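PDB 3GUE: UTP-glucose-1-phosphate uridylyltransferase 2 from Trypanosoma brucei, which probably catalyses the transfer of a uridylyl group from UTP to alpha-D-glucose 1-phosphate, giving UDP-glucose and diphosphate. Local coordinates for residues Q35-L38 with V39-G42; T140-F143 with L144-Y147. All blocks are in the same frame, centred on the assembly; numbering follows the deposited sequence.

In the fold
Contacts 1 and 2 illustrate two ways of finishing a helix. In contact 1, helix 26-40 closes with a Schellman motif; in contact 2, helix 137-143 tightens into a 3-10 turn that leads to helix 148-151. The two ends do not touch: their centres lie about 40 Å apart and their nearest atoms about 24 Å. UDP-glucose is bound in this crystal. The Gln35 side chain is about 11 Å from the nucleotide sugar and about 3 Å from a bound (2R,3S)-1,4-dimercaptobutane-2,3-diol, probably from the crystallisation liquor. The Thr140 side chain is about 9 Å from UDP-glucose and about 3 Å from that of Asn83, which binds it.

Contact 1: residues Q35-L38 with V39-G42; sequences QHAL and VRKG
Val39 takes up the helical repeat with a hydrogen bond from its N to Gln35 O (2.9 Å). Its CG2 rests 3.5 Å from the same Gln35 O, while the side chain as a whole is buried and packs on Leu348 of strand 344-349. Gln35 belongs to that neighbourhood too, and its NE2 makes a weak hydrogen bond to a bound dimercaptobutanediol, probably from the crystallisation liquor.

At Arg40, the last helical residue before a Schellman motif closes helix 26-40, the backbone N repeats the pattern to His36 O, and the side chain adds a link one turn back. A bend at chi3 folds the guanidinium back along the helix, and its NH2 donates to His36 ND1 at 3.1 Å in a nearly straight bond (168°). The acceptor lies in the guanidinium plane, whereas NH2 is tilted out of the imidazole plane; the two planes are 49° apart. Ala37 CA sits under one guanidinium face, 3.5 Å from Arg40 CZ. The imidazole is held at both nitrogens, for His36 NE2 is hydrogen-bonded to Phe173 O, which fixes the ring's rotation; helix 10-21 covers it through Ala11 and Cys15.

Lys41 leaves helical geometry, its N keeping just weak bonds to Ala37 O and Leu38 O; the placement of its solvent-exposed side chain is doubtful. Gly42, the C-prime residue, has a positive phi and donates from its N to Val39 O (2.9 Å), while Glu43 N pairs with Leu38 O.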
loop_
_atom_site.group_PDB
_atom_site.type_symbol
_atom_site.label_atom_id
_atom_site.label_comp_id
_atom_site.label_asym_id
_atom_site.label_seq_id
_atom_site.Cartn_x
_atom_site.Cartn_y
_atom_site.Cartn_z
ATOM N N GLN A 35 15.390 13.772 9.488
ATOM C CA GLN A 35 14.050 14.229 9.115
ATOM C C GLN A 35 13.417 15.176 10.148
ATOM O O GLN A 35 12.742 16.139 9.771
ATOM C CB GLN A 35 13.110 13.036 8.907
ATOM C CG GLN A 35 13.583 11.980 7.910
ATOM C CD GLN A 35 12.686 10.776 7.898
ATOM O OE1 GLN A 35 12.154 10.380 8.940
ATOM N NE2 GLN A 35 12.488 10.194 6.719
ATOM N N HIS A 36 13.606 14.847 11.432
ATOM C CA HIS A 36 13.220 15.660 12.601
ATOM C C HIS A 36 13.785 17.081 12.593
ATOM O O HIS A 36 13.035 18.063 12.837
ATOM C CB HIS A 36 13.683 14.976 13.902
ATOM C CG HIS A 36 12.984 15.466 15.132
ATOM N ND1 HIS A 36 13.224 16.701 15.685
ATOM C CD2 HIS A 36 12.038 14.883 15.908
ATOM C CE1 HIS A 36 12.471 16.850 16.764
ATOM N NE2 HIS A 36 11.743 15.757 16.920
ATOM N N ALA A 37 15.109 17.177 12.403
ATOM C CA ALA A 37 15.752 18.454 12.062
ATOM C C ALA A 37 14.968 19.219 10.997
ATOM O O ALA A 37 14.635 20.370 11.233
ATOM C CB ALA A 37 17.184 18.252 11.618
ATOM N N LEU A 38 14.614 18.565 9.875
ATOM C CA LEU A 38 13.952 19.244 8.747
ATOM C C LEU A 38 12.592 19.787 9.121
ATOM O O LEU A 38 12.306 20.957 8.883
ATOM C CB LEU A 38 13.812 18.345 7.503
ATOM C CG LEU A 38 15.079 17.907 6.756
ATOM C CD1 LEU A 38 14.691 17.198 5.489
ATOM C CD2 LEU A 38 16.045 19.074 6.487
ATOM N N VAL A 39 11.771 18.913 9.705
ATOM C CA VAL A 39 10.401 19.211 10.083
ATOM C C VAL A 39 10.327 20.263 11.192
ATOM O O VAL A 39 9.436 21.136 11.171
ATOM C CB VAL A 39 9.644 17.883 10.432
ATOM C CG1 VAL A 39 8.291 18.134 11.122
ATOM C CG2 VAL A 39 9.460 17.065 9.181
ATOM N N ARG A 40 11.286 20.230 12.123
ATOM C CA ARG A 40 11.376 21.256 13.184
ATOM C C ARG A 40 11.496 22.673 12.636
ATOM O O ARG A 40 10.960 23.594 13.229
ATOM C CB ARG A 40 12.484 20.935 14.203
ATOM C CG ARG A 40 13.719 21.852 14.209
ATOM C CD ARG A 40 14.560 21.574 15.477
ATOM N NE ARG A 40 14.756 20.132 15.579
ATOM C CZ ARG A 40 15.914 19.505 15.401
ATOM N NH1 ARG A 40 17.007 20.209 15.192
ATOM N NH2 ARG A 40 15.969 18.165 15.469
ATOM N N LYS A 41 12.147 22.818 11.476
ATOM C CA LYS A 41 12.272 24.113 10.751
ATOM C C LYS A 41 11.150 24.355 9.729
ATOM O O LYS A 41 11.270 25.232 8.882
ATOM C CB LYS A 41 13.609 24.233 10.001
ATOM C CG LYS A 41 14.644 23.193 10.328
ATOM C CD LYS A 41 15.450 23.567 11.535
ATOM C CE LYS A 41 16.530 22.536 11.769
ATOM N NZ LYS A 41 17.737 23.193 12.331
ATOM N N GLY A 42 10.079 23.570 9.795
ATOM C CA GLY A 42 8.910 23.812 8.955
ATOM C C GLY A 42 8.868 23.135 7.592
ATOM O O GLY A 42 8.054 23.515 6.750
#

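Contact 2: residues T140-F143 with L144-Y147; sequences TKNF and LRKY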
loop_
_atom_site.group_PDB
_atom_site.type_symbol
_atom_site.label_atom_id
_atom_site.label_comp_id
_atom_site.label_asym_id
_atom_site.label_seq_id
_atom_site.Cartn_x
_atom_site.Cartn_y
_atom_site.Cartn_z
ATOM N N THR A 140 -0.224 -11.676 12.904
ATOM C CA THR A 140 0.183 -12.328 11.668
ATOM C C THR A 140 0.801 -13.694 11.948
ATOM O O THR A 140 0.430 -14.700 11.312
ATOM C CB THR A 140 1.206 -11.459 10.831
ATOM O OG1 THR A 140 0.604 -10.222 10.474
ATOM C CG2 THR A 140 1.591 -12.140 9.563
ATOM N N LYS A 141 1.731 -13.740 12.910
ATOM C CA LYS A 141 2.355 -15.004 13.281
ATOM C C LYS A 141 1.297 -16.015 13.712
ATOM O O LYS A 141 1.297 -17.148 13.221
ATOM C CB LYS A 141 3.402 -14.831 14.395
ATOM C CG LYS A 141 4.169 -16.125 14.670
ATOM C CD LYS A 141 5.348 -15.950 15.624
ATOM C CE LYS A 141 5.987 -17.269 15.847
ATOM N NZ LYS A 141 7.375 -17.104 16.341
ATOM N N ASN A 142 0.367 -15.601 14.584
ATOM C CA ASN A 142 -0.618 -16.553 15.100
ATOM C C ASN A 142 -1.586 -17.011 14.017
ATOM O O ASN A 142 -1.935 -18.201 13.974
ATOM C CB ASN A 142 -1.362 -16.045 16.336
ATOM C CG ASN A 142 -1.771 -17.193 17.279
ATOM O OD1 ASN A 142 -0.914 -17.789 17.967
ATOM N ND2 ASN A 142 -3.069 -17.521 17.299
ATOM N N PHE A 143 -1.990 -16.080 13.136
ATOM C CA PHE A 143 -2.784 -16.441 11.955
ATOM C C PHE A 143 -2.126 -17.530 11.101
ATOM O O PHE A 143 -2.791 -18.473 10.632
ATOM C CB PHE A 143 -3.125 -15.242 11.060
ATOM C CG PHE A 143 -4.003 -15.624 9.875
ATOM C CD1 PHE A 143 -5.382 -15.587 9.985
ATOM C CD2 PHE A 143 -3.438 -16.061 8.671
ATOM C CE1 PHE A 143 -6.197 -15.970 8.931
ATOM C CE2 PHE A 143 -4.248 -16.452 7.614
ATOM C CZ PHE A 143 -5.640 -16.407 7.748
ATOM N N LEU A 144 -0.836 -17.386 10.861
ATOM C CA LEU A 144 -0.130 -18.347 10.001
ATOM C C LEU A 144 0.045 -19.763 10.573
ATOM O O LEU A 144 0.614 -20.608 9.898
ATOM C CB LEU A 144 1.198 -17.764 9.480
ATOM C CG LEU A 144 1.064 -16.579 8.496
ATOM C CD1 LEU A 144 2.421 -15.918 8.179
ATOM C CD2 LEU A 144 0.304 -16.973 7.197
ATOM N N ARG A 145 -0.446 -20.025 11.797
ATOM C CA ARG A 145 -0.521 -21.380 12.337
ATOM C C ARG A 145 -1.258 -22.309 11.382
ATOM O O ARG A 145 -0.892 -23.472 11.254
ATOM C CB ARG A 145 -1.223 -21.420 13.693
ATOM C CG ARG A 145 -0.361 -20.987 14.843
ATOM C CD ARG A 145 -0.989 -21.359 16.164
ATOM N NE ARG A 145 -0.268 -20.738 17.270
ATOM C CZ ARG A 145 0.799 -21.273 17.844
ATOM N NH1 ARG A 145 1.282 -22.440 17.409
ATOM N NH2 ARG A 145 1.382 -20.652 18.860
ATOM N N LYS A 146 -2.292 -21.760 10.733
ATOM C CA LYS A 146 -3.027 -22.387 9.638
ATOM C C LYS A 146 -2.147 -22.840 8.466
ATOM O O LYS A 146 -2.516 -23.756 7.770
ATOM C CB LYS A 146 -4.078 -21.399 9.118
ATOM C CG LYS A 146 -5.030 -21.947 8.091
ATOM C CD LYS A 146 -5.976 -20.826 7.650
ATOM C CE LYS A 146 -7.150 -21.368 6.875
ATOM N NZ LYS A 146 -7.923 -20.188 6.405
ATOM N N TYR A 147 -1.013 -22.170 8.238
ATOM C CA TYR A 147 -0.066 -22.575 7.173
ATOM C C TYR A 147 1.278 -23.052 7.743
ATOM O O TYR A 147 2.249 -22.294 7.780
ATOM C CB TYR A 147 0.101 -21.463 6.117
ATOM C CG TYR A 147 -1.205 -21.077 5.445
ATOM C CD1 TYR A 147 -1.733 -21.857 4.410
ATOM C CD2 TYR A 147 -1.914 -19.939 5.841
ATOM C CE1 TYR A 147 -2.950 -21.518 3.778
ATOM C CE2 TYR A 147 -3.124 -19.594 5.239
ATOM C CZ TYR A 147 -3.632 -20.376 4.204
ATOM O OH TYR A 147 -4.821 -20.045 3.620
HETATM O O HOH W 1 -0.053 -18.521 20.699
#
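The side chains of Phe143 and Tyr147 run side by side and point the same way, meeting through their CE2 atoms at 4.1 Å. Phe143 CE2 comes to the edge of the Tyr147 ring, near its plane, and Lys146 CG lies over one tyrosine face. With CG anti to the backbone N (chi1 -177°), Phe143 also packs its CD2 on Leu144 CD2. At the edge of the Arg145 guanidinium, in its plane, sits Asn142 OD1: it accepts from Arg145 NE at 3.1 Å, with the donor above the amide plane. A water bridges this pair, donating to Asn142 OD1 and accepting from Arg145 NH2.

The backbone tightens here from alpha to 3-10. Leu144 N still bonds Thr140 O (3.0 Å), but Arg145 N reaches back three residues to Asn142 O (3.2 Å) and Lys146 N, weakly, to Phe143 O. Tyr147, bonded from its N to Leu144 O, then takes the N-cap position of helix 148-151. Asp109 OD1 of helix 107-122 pairs with both Lys146 NZ, in a salt bridge, and Tyr147 OH, in a hydrogen bond. Leu144 CD1 packs alongside Thr140 CG2, while Thr140 OG1 is hydrogen-bonded to Thr136 O and Asn83 ND2.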